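Local coordinates for protein beta-lactamase (Escherichia coli, PDB 6PQ9) that probably hydrolyses beta-lactam antibiotics to substituted beta-amino acids, as class A beta-lactamases do, and so confers antibiotic resistance, at residues D26-K29 with S30-K34; L93-K97 with S98-P102; V117-S120 with I121-L125; Y208-N211 with T212-T216. The protein carries 1 engineered substitution. All blocks are in the same frame, centred on the assembly; numbering follows the deposited sequence.

From the N terminus the four contacts come in series, each within one continuous stretch, so none closes a long loop and none nests in or crosses another. Interaction 1 lies within helix 25-37, spanning about two and a half turns, packed beside strand 55-58 and helix 278-297. Interaction 2 takes the chain from strand 92-95 into a tight turn, and interaction 3 takes it from strand 117-120 into helix 121-130. These two touch, since the strands pair in a two-stranded antiparallel sheet (L93 N to L119 O, 2.8 Å). Interaction 4 ends helix 203-214 and meets interaction 3 where the Y208 hydroxyl reaches S122 O. Interaction 1 lies across the chain's centre from interactions 2 and 3, their centres 47 and 44 Å away.

Interaction 1: residues D26-K29 with S30-K34; sequences DSLK and SSIEK
L28 and I32, one turn apart on helix 25-37, form the close-packed side of this contact. CG of L28 lies 4.1 Å from CD1 of I32, the two branched chains crossing at a slant. L28 holds its CG anti to the backbone N (chi1 179°), whereas I32 brings CG1 back over the preceding turn, 3.2 Å from L28 O. Both residues are buried against L56 of strand 55-58, and helix 278-297 adds S291 and Y295 beside L28 and I288 beside I32. The other flank is looser and more polar. S30, exposed, turns its hydroxyl back to D26 O, the carbonyl that also accepts S30 N at 2.9 Å; the OG to O separation of 2.5 Å is unusually short, so its exact value is doubtful. K29 crosses E33 at a slant, its aliphatic CE 3.6 Å from E33 OE1. Their charged ends do not meet: K29 NZ stays 4.9 Å from E33 OE1 and makes a weak bond to N57 O. Opposite charges at this spacing imply at most a modest mutual attraction, since K29 NZ turns to N57 O, while the apolar flank joins the helix to its neighbours.

Interaction 2: residues L93-K97 with S98-P102; sequences LFVKK and SELLP. With ACT (acetate ion), chain H.
The carboxylate of E99 and the backbone amide of K96 make the central contact here. K96 N donates to E99 OE1 over 2.8 Å, arriving on the anti side of that oxygen and 30° out of the carboxylate plane. Water 1 also donates to OE1 and links it to F94 O, while OE2 forms a salt bridge with R142 NE, so both oxygens are held and the rotation of the group is restrained. The second flat group, an acetate probably from the crystallisation liquor, is gripped at its two oxygens by one residue: S98 N reaches O at 3.2 Å and S98 OG reaches OXT at 3.0 Å. S98 can do this because a chi1 of 66° swings its hydroxyl round to face the same anion as its amide. CB and CG of K96 each come within 3.4 Å of E99 OE1, although K96 NZ stays 5.2 Å from that oxygen. The chain turns tightly: E99 N bonds to K96 O and L100 N to K97 O, both three-residue steps, with the donors standing above the carbonyl planes. With K96 just ahead of this 3-10 turn, the E99 bond resembles one half of a capping box. L100 then centres an inverse gamma turn. On the inner side, V95 CG1 meets L100 CG at 4.0 Å, the side chains crossing nearly at right angles. V95 rests on I139 and L100 on N135, both of helix 134-144, while strand 92-95 pairs with strand 117-120 and the loop runs on toward helix 107-111.

Interaction 3: residues V117-S120 with I121-L125; sequences VDLS and ISEIL
L119 meets the first turn of helix 121-130 at two places. Its CB lies 3.9 Å from CG1 of I124, and its CD2 reaches the carboxylate of E123, 3.7 Å from OE1, the two side chains slanting across each other. S120 follows at the N-cap position, the last residue of strand 117-120, where the chain swings through 79° into the helix. Its OG stands between the backbone N and the carbonyl carbon (chi1 77°), which turns it toward the first turn of the helix, where it accepts E123 N at 3.0 Å; the bond is fairly straight, 157° at the hydrogen. S120 O takes the next step, accepting I124 N over 3.1 Å nearly end-on to the carbonyl. S120 N instead donates to water 2 at 2.9 Å, and that water donates to E123 OE1 at 2.7 Å. The pair thus resembles a capping box whose second half runs through a water. E123 OE2 is held by the hydroxyl of Y112. The buried I121 packs on helices 70-85 and 134-144. Hydroxyl, carbonyl and water thus satisfy the N-H groups of E123, I124 and S120 in turn, and the fixed carboxylate beside the helix N terminus would probably interact favourably with its dipole.

Interaction 4: residues Y208-N211 with T212-T216; sequences YLLN and TMIET
T212 lays its methyl over one face of the Y208 ring: CG2 is 3.7 Å from the ring centroid and 19° off the normal, a CH-pi contact displaced toward the rim. The other branch, OG1, donates to L209 O at 2.9 Å. That carbonyl is gripped twice, since M213 N also donates to it, over 3.1 Å and with a bent angle of 136°. M213 places SD 4.1 Å from CG of L209, the two side chains slanting past each other in a buried patch bounded by F72 of helix 70-85 and F195 of helix 185-196. Here helix 203-214 of the class A fold reaches the edge strand 233-239, which carries the KTG motif in this family, and the M213 backbone bonds to that of H235. I214 packs CD1 against L210 CG at 4.1 Å, both side chains also touching A234, while its N bonds to L210 O. E215, the first residue to leave helical geometry, still donates N to N211 O at 2.8 Å. On the exposed flank its OE1 comes to 3.1 Å from N211 ND2, with amide and carboxylate planes 28° apart.

Interaction 1: residues D26-K29 with S30-K34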
loop_
_atom_site.group_PDB
_atom_site.type_symbol
_atom_site.label_atom_id
_atom_site.label_comp_id
_atom_site.label_asym_id
_atom_site.label_seq_id
_atom_site.Cartn_x
_atom_site.Cartn_y
_atom_site.Cartn_z
ATOM N N ASP A 26 -11.079 22.788 6.745
ATOM C CA ASP A 26 -9.903 23.567 7.124
ATOM C C ASP A 26 -9.537 23.341 8.587
ATOM O O ASP A 26 -8.350 23.339 8.941
ATOM C CB ASP A 26 -10.148 25.052 6.859
ATOM C CG ASP A 26 -11.527 25.501 7.316
ATOM O OD1 ASP A 26 -12.509 24.831 6.932
ATOM O OD2 ASP A 26 -11.631 26.508 8.060
ATOM N N SER A 27 -10.535 23.156 9.453
ATOM C CA SER A 27 -10.231 22.888 10.854
ATOM C C SER A 27 -9.626 21.501 11.027
ATOM O O SER A 27 -8.759 21.299 11.887
ATOM C CB SER A 27 -11.487 23.037 11.710
ATOM O OG SER A 27 -11.191 22.811 13.083
ATOM N N LEU A 28 -10.071 20.531 10.224
ATOM C CA LEU A 28 -9.470 19.202 10.266
ATOM C C LEU A 28 -8.013 19.260 9.818
ATOM O O LEU A 28 -7.121 18.739 10.499
ATOM C CB LEU A 28 -10.278 18.228 9.403
ATOM C CG LEU A 28 -9.807 16.773 9.284
ATOM C CD1 LEU A 28 -9.821 16.066 10.627
ATOM C CD2 LEU A 28 -10.655 16.011 8.287
ATOM N N LYS A 29 -7.753 19.920 8.682
ATOM C CA LYS A 29 -6.385 20.089 8.199
ATOM C C LYS A 29 -5.512 20.789 9.232
ATOM O O LYS A 29 -4.362 20.392 9.458
ATOM C CB LYS A 29 -6.383 20.869 6.884
ATOM C CG LYS A 29 -5.027 20.927 6.200
ATOM C CD LYS A 29 -5.162 21.423 4.762
ATOM C CE LYS A 29 -3.812 21.528 4.078
ATOM N NZ LYS A 29 -3.980 21.437 2.590
ATOM N N SER A 30 -6.046 21.828 9.876
ATOM C CA SER A 30 -5.269 22.566 10.862
ATOM C C SER A 30 -5.061 21.755 12.126
ATOM O O SER A 30 -4.022 21.887 12.782
ATOM C CB SER A 30 -5.968 23.885 11.177
ATOM O OG SER A 30 -6.403 24.491 9.971
ATOM N N SER A 31 -6.038 20.925 12.489
ATOM C CA SER A 31 -5.858 20.005 13.606
ATOM C C SER A 31 -4.737 19.011 13.322
ATOM O O SER A 31 -3.929 18.698 14.206
ATOM C CB SER A 31 -7.167 19.269 13.881
ATOM O OG SER A 31 -7.071 18.468 15.047
ATOM N N ILE A 32 -4.680 18.500 12.091
ATOM C CA ILE A 32 -3.648 17.539 11.722
ATOM C C ILE A 32 -2.279 18.209 11.736
ATOM O O ILE A 32 -1.323 17.694 12.328
ATOM C CB ILE A 32 -3.979 16.921 10.350
ATOM C CG1 ILE A 32 -5.273 16.101 10.435
ATOM C CG2 ILE A 32 -2.834 16.064 9.836
ATOM C CD1 ILE A 32 -5.858 15.752 9.090
ATOM N N GLU A 33 -2.181 19.395 11.119
ATOM C CA GLU A 33 -0.910 20.105 11.048
ATOM C C GLU A 33 -0.402 20.512 12.425
ATOM O O GLU A 33 0.815 20.507 12.664
ATOM C CB GLU A 33 -1.055 21.316 10.141
ATOM C CG GLU A 33 -1.014 20.944 8.678
ATOM C CD GLU A 33 -1.486 22.064 7.766
ATOM O OE1 GLU A 33 -1.214 22.004 6.541
ATOM O OE2 GLU A 33 -2.133 23.005 8.277
ATOM N N LYS A 34 -1.306 20.849 13.347
ATOM C CA LYS A 34 -0.888 21.130 14.716
ATOM C C LYS A 34 -0.357 19.869 15.386
ATOM O O LYS A 34 0.605 19.925 16.162
ATOM C CB LYS A 34 -2.061 21.717 15.506
ATOM C CG LYS A 34 -1.709 22.355 16.854
ATOM C CD LYS A 34 -2.811 22.099 17.892
ATOM C CE LYS A 34 -3.036 23.296 18.820
ATOM N NZ LYS A 34 -1.798 23.719 19.532
#

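Interaction 2: residues L93-K97 with S98-P102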
loop_
_atom_site.group_PDB
_atom_site.type_symbol
_atom_site.label_atom_id
_atom_site.label_comp_id
_atom_site.label_asym_id
_atom_site.label_seq_id
_atom_site.Cartn_x
_atom_site.Cartn_y
_atom_site.Cartn_z
ATOM N N LEU A 93 2.418 -21.102 -11.811
ATOM C CA LEU A 93 3.719 -20.655 -12.286
ATOM C C LEU A 93 4.807 -21.434 -11.560
ATOM O O LEU A 93 4.752 -21.593 -10.333
ATOM C CB LEU A 93 3.910 -19.153 -12.044
ATOM C CG LEU A 93 2.868 -18.271 -12.722
ATOM C CD1 LEU A 93 3.154 -16.814 -12.486
ATOM C CD2 LEU A 93 2.849 -18.586 -14.203
ATOM N N PHE A 94 5.784 -21.922 -12.313
ATOM C CA PHE A 94 6.919 -22.595 -11.705
ATOM C C PHE A 94 7.891 -21.556 -11.156
ATOM O O PHE A 94 8.338 -20.667 -11.885
ATOM C CB PHE A 94 7.622 -23.502 -12.719
ATOM C CG PHE A 94 8.804 -24.245 -12.154
ATOM C CD1 PHE A 94 10.073 -23.669 -12.154
ATOM C CD2 PHE A 94 8.649 -25.521 -11.618
ATOM C CE1 PHE A 94 11.161 -24.350 -11.631
ATOM C CE2 PHE A 94 9.730 -26.208 -11.105
ATOM C CZ PHE A 94 10.991 -25.619 -11.112
ATOM N N VAL A 95 8.236 -21.692 -9.881
ATOM C CA VAL A 95 9.092 -20.747 -9.173
ATOM C C VAL A 95 10.425 -21.432 -8.899
ATOM O O VAL A 95 10.468 -22.472 -8.235
ATOM C CB VAL A 95 8.431 -20.274 -7.870
ATOM C CG1 VAL A 95 9.378 -19.385 -7.075
ATOM C CG2 VAL A 95 7.126 -19.563 -8.194
ATOM N N LYS A 96 11.509 -20.862 -9.414
ATOM C CA LYS A 96 12.819 -21.452 -9.189
ATOM C C LYS A 96 13.282 -21.205 -7.756
ATOM O O LYS A 96 12.956 -20.181 -7.139
ATOM C CB LYS A 96 13.841 -20.893 -10.188
ATOM C CG LYS A 96 13.379 -21.016 -11.636
ATOM C CD LYS A 96 14.502 -20.753 -12.619
ATOM C CE LYS A 96 14.685 -19.264 -12.846
ATOM N NZ LYS A 96 15.719 -18.997 -13.882
ATOM N N LYS A 97 14.032 -22.178 -7.220
ATOM C CA LYS A 97 14.674 -21.999 -5.923
ATOM C C LYS A 97 15.446 -20.688 -5.864
ATOM O O LYS A 97 15.396 -19.981 -4.853
ATOM C CB LYS A 97 15.610 -23.170 -5.624
ATOM C CG LYS A 97 16.110 -23.217 -4.175
ATOM C CD LYS A 97 17.081 -24.373 -3.980
ATOM C CE LYS A 97 18.172 -24.033 -2.960
ATOM N NZ LYS A 97 17.780 -24.406 -1.573
ATOM N N SER A 98 16.153 -20.336 -6.947
ATOM C CA SER A 98 16.950 -19.108 -6.967
ATOM C C SER A 98 16.117 -17.837 -6.803
ATOM O O SER A 98 16.696 -16.763 -6.580
ATOM C CB SER A 98 17.771 -19.022 -8.267
ATOM O OG SER A 98 16.945 -18.878 -9.411
ATOM N N GLU A 99 14.787 -17.922 -6.916
ATOM C CA GLU A 99 13.912 -16.766 -6.770
ATOM C C GLU A 99 13.333 -16.632 -5.374
ATOM O O GLU A 99 12.782 -15.574 -5.048
ATOM C CB GLU A 99 12.762 -16.834 -7.771
ATOM C CG GLU A 99 13.206 -16.908 -9.201
ATOM C CD GLU A 99 12.035 -17.116 -10.138
ATOM O OE1 GLU A 99 11.771 -18.272 -10.553
ATOM O OE2 GLU A 99 11.371 -16.112 -10.451
ATOM N N LEU A 100 13.430 -17.671 -4.546
ATOM C CA LEU A 100 13.032 -17.555 -3.145
ATOM C C LEU A 100 14.272 -17.138 -2.358
ATOM O O LEU A 100 14.947 -17.940 -1.709
ATOM C CB LEU A 100 12.404 -18.853 -2.658
ATOM C CG LEU A 100 11.134 -19.194 -3.465
ATOM C CD1 LEU A 100 10.700 -20.619 -3.269
ATOM C CD2 LEU A 100 9.969 -18.256 -3.134
ATOM N N LEU A 101 14.582 -15.842 -2.453
ATOM C CA LEU A 101 15.783 -15.288 -1.844
ATOM C C LEU A 101 15.745 -15.434 -0.321
ATOM O O LEU A 101 14.668 -15.432 0.286
ATOM C CB LEU A 101 15.942 -13.811 -2.202
ATOM C CG LEU A 101 16.089 -13.441 -3.678
ATOM C CD1 LEU A 101 16.184 -11.935 -3.820
ATOM C CD2 LEU A 101 17.309 -14.101 -4.255
ATOM N N PRO A 102 16.928 -15.546 0.324
ATOM C CA PRO A 102 16.981 -15.586 1.789
ATOM C C PRO A 102 17.090 -14.183 2.368
ATOM O O PRO A 102 17.218 -13.214 1.607
ATOM C CB PRO A 102 18.250 -16.403 2.050
ATOM C CG PRO A 102 19.182 -15.953 0.915
ATOM C CD PRO A 102 18.282 -15.585 -0.266
HETATM C C ACT H . 17.772 -22.189 -10.328
HETATM O O ACT H . 17.358 -22.300 -9.150
HETATM O OXT ACT H . 17.965 -21.147 -11.003
HETATM C CH3 ACT H . 18.087 -23.515 -11.023
HETATM O O HOH W 1 10.002 -19.065 -12.725
#

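Interaction 3: residues V117-S120 with I121-L125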
loop_
_atom_site.group_PDB
_atom_site.type_symbol
_atom_site.label_atom_id
_atom_site.label_comp_id
_atom_site.label_asym_id
_atom_site.label_seq_id
_atom_site.Cartn_x
_atom_site.Cartn_y
_atom_site.Cartn_z
ATOM N N VAL A 117 8.824 -25.238 -7.412
ATOM C CA VAL A 117 7.455 -25.635 -7.119
ATOM C C VAL A 117 6.498 -24.865 -8.023
ATOM O O VAL A 117 6.771 -23.727 -8.420
ATOM C CB VAL A 117 7.143 -25.408 -5.614
ATOM C CG1 VAL A 117 7.433 -23.950 -5.216
ATOM C CG2 VAL A 117 5.709 -25.827 -5.258
ATOM N N ASP A 118 5.376 -25.498 -8.374
ATOM C CA ASP A 118 4.330 -24.835 -9.152
ATOM C C ASP A 118 3.298 -24.215 -8.220
ATOM O O ASP A 118 2.557 -24.932 -7.541
ATOM C CB ASP A 118 3.659 -25.813 -10.105
ATOM C CG ASP A 118 4.357 -25.868 -11.420
ATOM O OD1 ASP A 118 4.141 -24.953 -12.250
ATOM O OD2 ASP A 118 5.163 -26.806 -11.596
ATOM N N LEU A 119 3.238 -22.884 -8.198
ATOM C CA LEU A 119 2.327 -22.153 -7.323
ATOM C C LEU A 119 1.321 -21.384 -8.157
ATOM O O LEU A 119 1.673 -20.770 -9.176
ATOM C CB LEU A 119 3.075 -21.185 -6.407
ATOM C CG LEU A 119 4.160 -21.798 -5.521
ATOM C CD1 LEU A 119 4.915 -20.703 -4.776
ATOM C CD2 LEU A 119 3.524 -22.781 -4.563
ATOM N N SER A 120 0.070 -21.421 -7.727
ATOM C CA SER A 120 -0.948 -20.666 -8.427
ATOM C C SER A 120 -0.719 -19.174 -8.219
ATOM O O SER A 120 -0.206 -18.733 -7.183
ATOM C CB SER A 120 -2.337 -21.071 -7.941
ATOM O OG SER A 120 -2.626 -20.493 -6.681
ATOM N N ILE A 121 -1.093 -18.390 -9.225
ATOM C CA ILE A 121 -0.983 -16.941 -9.093
ATOM C C ILE A 121 -1.790 -16.462 -7.889
ATOM O O ILE A 121 -1.365 -15.566 -7.142
ATOM C CB ILE A 121 -1.414 -16.280 -10.411
ATOM C CG1 ILE A 121 -0.423 -16.712 -11.510
ATOM C CG2 ILE A 121 -1.478 -14.763 -10.258
ATOM C CD1 ILE A 121 -0.861 -16.399 -12.935
ATOM N N SER A 122 -2.942 -17.095 -7.656
ATOM C CA SER A 122 -3.745 -16.847 -6.466
ATOM C C SER A 122 -2.909 -16.925 -5.186
ATOM O O SER A 122 -2.921 -15.998 -4.363
ATOM C CB SER A 122 -4.891 -17.853 -6.429
ATOM O OG SER A 122 -5.857 -17.492 -5.463
ATOM N N GLU A 123 -2.160 -18.018 -5.005
ATOM C CA GLU A 123 -1.398 -18.173 -3.771
ATOM C C GLU A 123 -0.250 -17.162 -3.683
ATOM O O GLU A 123 0.048 -16.651 -2.595
ATOM C CB GLU A 123 -0.871 -19.603 -3.632
ATOM C CG GLU A 123 -0.123 -19.816 -2.305
ATOM C CD GLU A 123 0.568 -21.170 -2.190
ATOM O OE1 GLU A 123 0.221 -22.096 -2.950
ATOM O OE2 GLU A 123 1.451 -21.309 -1.313
ATOM N N ILE A 124 0.405 -16.860 -4.807
ATOM C CA ILE A 124 1.473 -15.862 -4.796
ATOM C C ILE A 124 0.910 -14.473 -4.504
ATOM O O ILE A 124 1.529 -13.677 -3.787
ATOM C CB ILE A 124 2.247 -15.883 -6.127
ATOM C CG1 ILE A 124 2.775 -17.290 -6.425
ATOM C CG2 ILE A 124 3.389 -14.869 -6.093
ATOM C CD1 ILE A 124 3.054 -17.541 -7.887
ATOM N N LEU A 125 -0.263 -14.157 -5.064
ATOM C CA LEU A 125 -0.890 -12.863 -4.823
ATOM C C LEU A 125 -1.318 -12.711 -3.371
ATOM O O LEU A 125 -1.184 -11.631 -2.786
ATOM C CB LEU A 125 -2.107 -12.700 -5.730
ATOM C CG LEU A 125 -1.914 -11.978 -7.054
ATOM C CD1 LEU A 125 -3.217 -12.061 -7.818
ATOM C CD2 LEU A 125 -1.497 -10.540 -6.793
HETATM O O HOH W 2 -0.683 -22.974 -5.379
#

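Interaction 4: residues Y208-N211 with T212-T216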
loop_
_atom_site.group_PDB
_atom_site.type_symbol
_atom_site.label_atom_id
_atom_site.label_comp_id
_atom_site.label_asym_id
_atom_site.label_seq_id
_atom_site.Cartn_x
_atom_site.Cartn_y
_atom_site.Cartn_z
ATOM N N TYR A 208 -11.506 -10.505 -5.526
ATOM C CA TYR A 208 -10.358 -11.182 -4.944
ATOM C C TYR A 208 -9.415 -10.195 -4.264
ATOM O O TYR A 208 -9.090 -10.344 -3.083
ATOM C CB TYR A 208 -9.612 -11.969 -6.017
ATOM C CG TYR A 208 -8.391 -12.619 -5.447
ATOM C CD1 TYR A 208 -8.496 -13.775 -4.683
ATOM C CD2 TYR A 208 -7.129 -12.056 -5.624
ATOM C CE1 TYR A 208 -7.376 -14.370 -4.137
ATOM C CE2 TYR A 208 -6.002 -12.643 -5.074
ATOM C CZ TYR A 208 -6.133 -13.798 -4.336
ATOM O OH TYR A 208 -5.017 -14.380 -3.784
ATOM N N LEU A 209 -8.937 -9.186 -5.007
ATOM C CA LEU A 209 -7.991 -8.236 -4.431
ATOM C C LEU A 209 -8.569 -7.543 -3.196
ATOM O O LEU A 209 -7.886 -7.400 -2.177
ATOM C CB LEU A 209 -7.565 -7.200 -5.476
ATOM C CG LEU A 209 -6.490 -6.203 -4.998
ATOM C CD1 LEU A 209 -5.315 -6.940 -4.364
ATOM C CD2 LEU A 209 -5.993 -5.311 -6.128
ATOM N N LEU A 210 -9.824 -7.105 -3.268
ATOM C CA LEU A 210 -10.456 -6.472 -2.110
ATOM C C LEU A 210 -10.434 -7.389 -0.882
ATOM O O LEU A 210 -10.082 -6.956 0.226
ATOM C CB LEU A 210 -11.891 -6.066 -2.461
ATOM C CG LEU A 210 -12.693 -5.335 -1.386
ATOM C CD1 LEU A 210 -11.892 -4.173 -0.822
ATOM C CD2 LEU A 210 -14.001 -4.844 -1.984
ATOM N N ASN A 211 -10.798 -8.667 -1.062
ATOM C CA ASN A 211 -10.796 -9.602 0.065
ATOM C C ASN A 211 -9.400 -9.784 0.659
ATOM O O ASN A 211 -9.245 -9.817 1.886
ATOM C CB ASN A 211 -11.362 -10.959 -0.361
ATOM C CG ASN A 211 -11.860 -11.757 0.822
ATOM O OD1 ASN A 211 -12.475 -11.199 1.740
ATOM N ND2 ASN A 211 -11.577 -13.056 0.830
ATOM N N THR A 212 -8.365 -9.913 -0.185
ATOM C CA THR A 212 -7.021 -10.056 0.370
ATOM C C THR A 212 -6.571 -8.802 1.115
ATOM O O THR A 212 -5.689 -8.887 1.973
ATOM C CB THR A 212 -6.000 -10.395 -0.724
ATOM O OG1 THR A 212 -5.702 -9.213 -1.468
ATOM C CG2 THR A 212 -6.528 -11.462 -1.663
ATOM N N MET A 213 -7.151 -7.642 0.803
ATOM C CA MET A 213 -6.766 -6.413 1.487
ATOM C C MET A 213 -7.509 -6.247 2.800
ATOM O O MET A 213 -7.018 -5.554 3.699
ATOM C CB MET A 213 -7.021 -5.210 0.578
ATOM C CG MET A 213 -6.013 -5.069 -0.554
ATOM S SD MET A 213 -6.504 -3.772 -1.705
ATOM C CE MET A 213 -5.948 -2.282 -0.861
ATOM N N ILE A 214 -8.700 -6.843 2.908
ATOM C CA ILE A 214 -9.431 -6.870 4.172
ATOM C C ILE A 214 -8.865 -7.937 5.091
ATOM O O ILE A 214 -8.694 -7.717 6.294
ATOM C CB ILE A 214 -10.927 -7.116 3.908
ATOM C CG1 ILE A 214 -11.539 -5.912 3.194
ATOM C CG2 ILE A 214 -11.647 -7.464 5.213
ATOM C CD1 ILE A 214 -12.907 -6.154 2.656
ATOM N N GLU A 215 -8.592 -9.107 4.541
ATOM C CA GLU A 215 -8.127 -10.252 5.304
ATOM C C GLU A 215 -6.632 -10.231 5.546
ATOM O O GLU A 215 -5.975 -11.267 5.449
ATOM C CB GLU A 215 -8.537 -11.523 4.564
ATOM C CG GLU A 215 -10.018 -11.791 4.631
ATOM C CD GLU A 215 -10.311 -13.269 4.585
ATOM O OE1 GLU A 215 -10.212 -13.855 3.479
ATOM O OE2 GLU A 215 -10.614 -13.846 5.658
ATOM N N THR A 216 -6.053 -9.074 5.796
ATOM C CA THR A 216 -4.652 -9.022 6.172
ATOM C C THR A 216 -4.558 -8.839 7.680
ATOM O O THR A 216 -5.458 -8.293 8.327
ATOM C CB THR A 216 -3.901 -7.900 5.439
ATOM O OG1 THR A 216 -2.550 -7.814 5.925
ATOM C CG2 THR A 216 -4.583 -6.561 5.648
#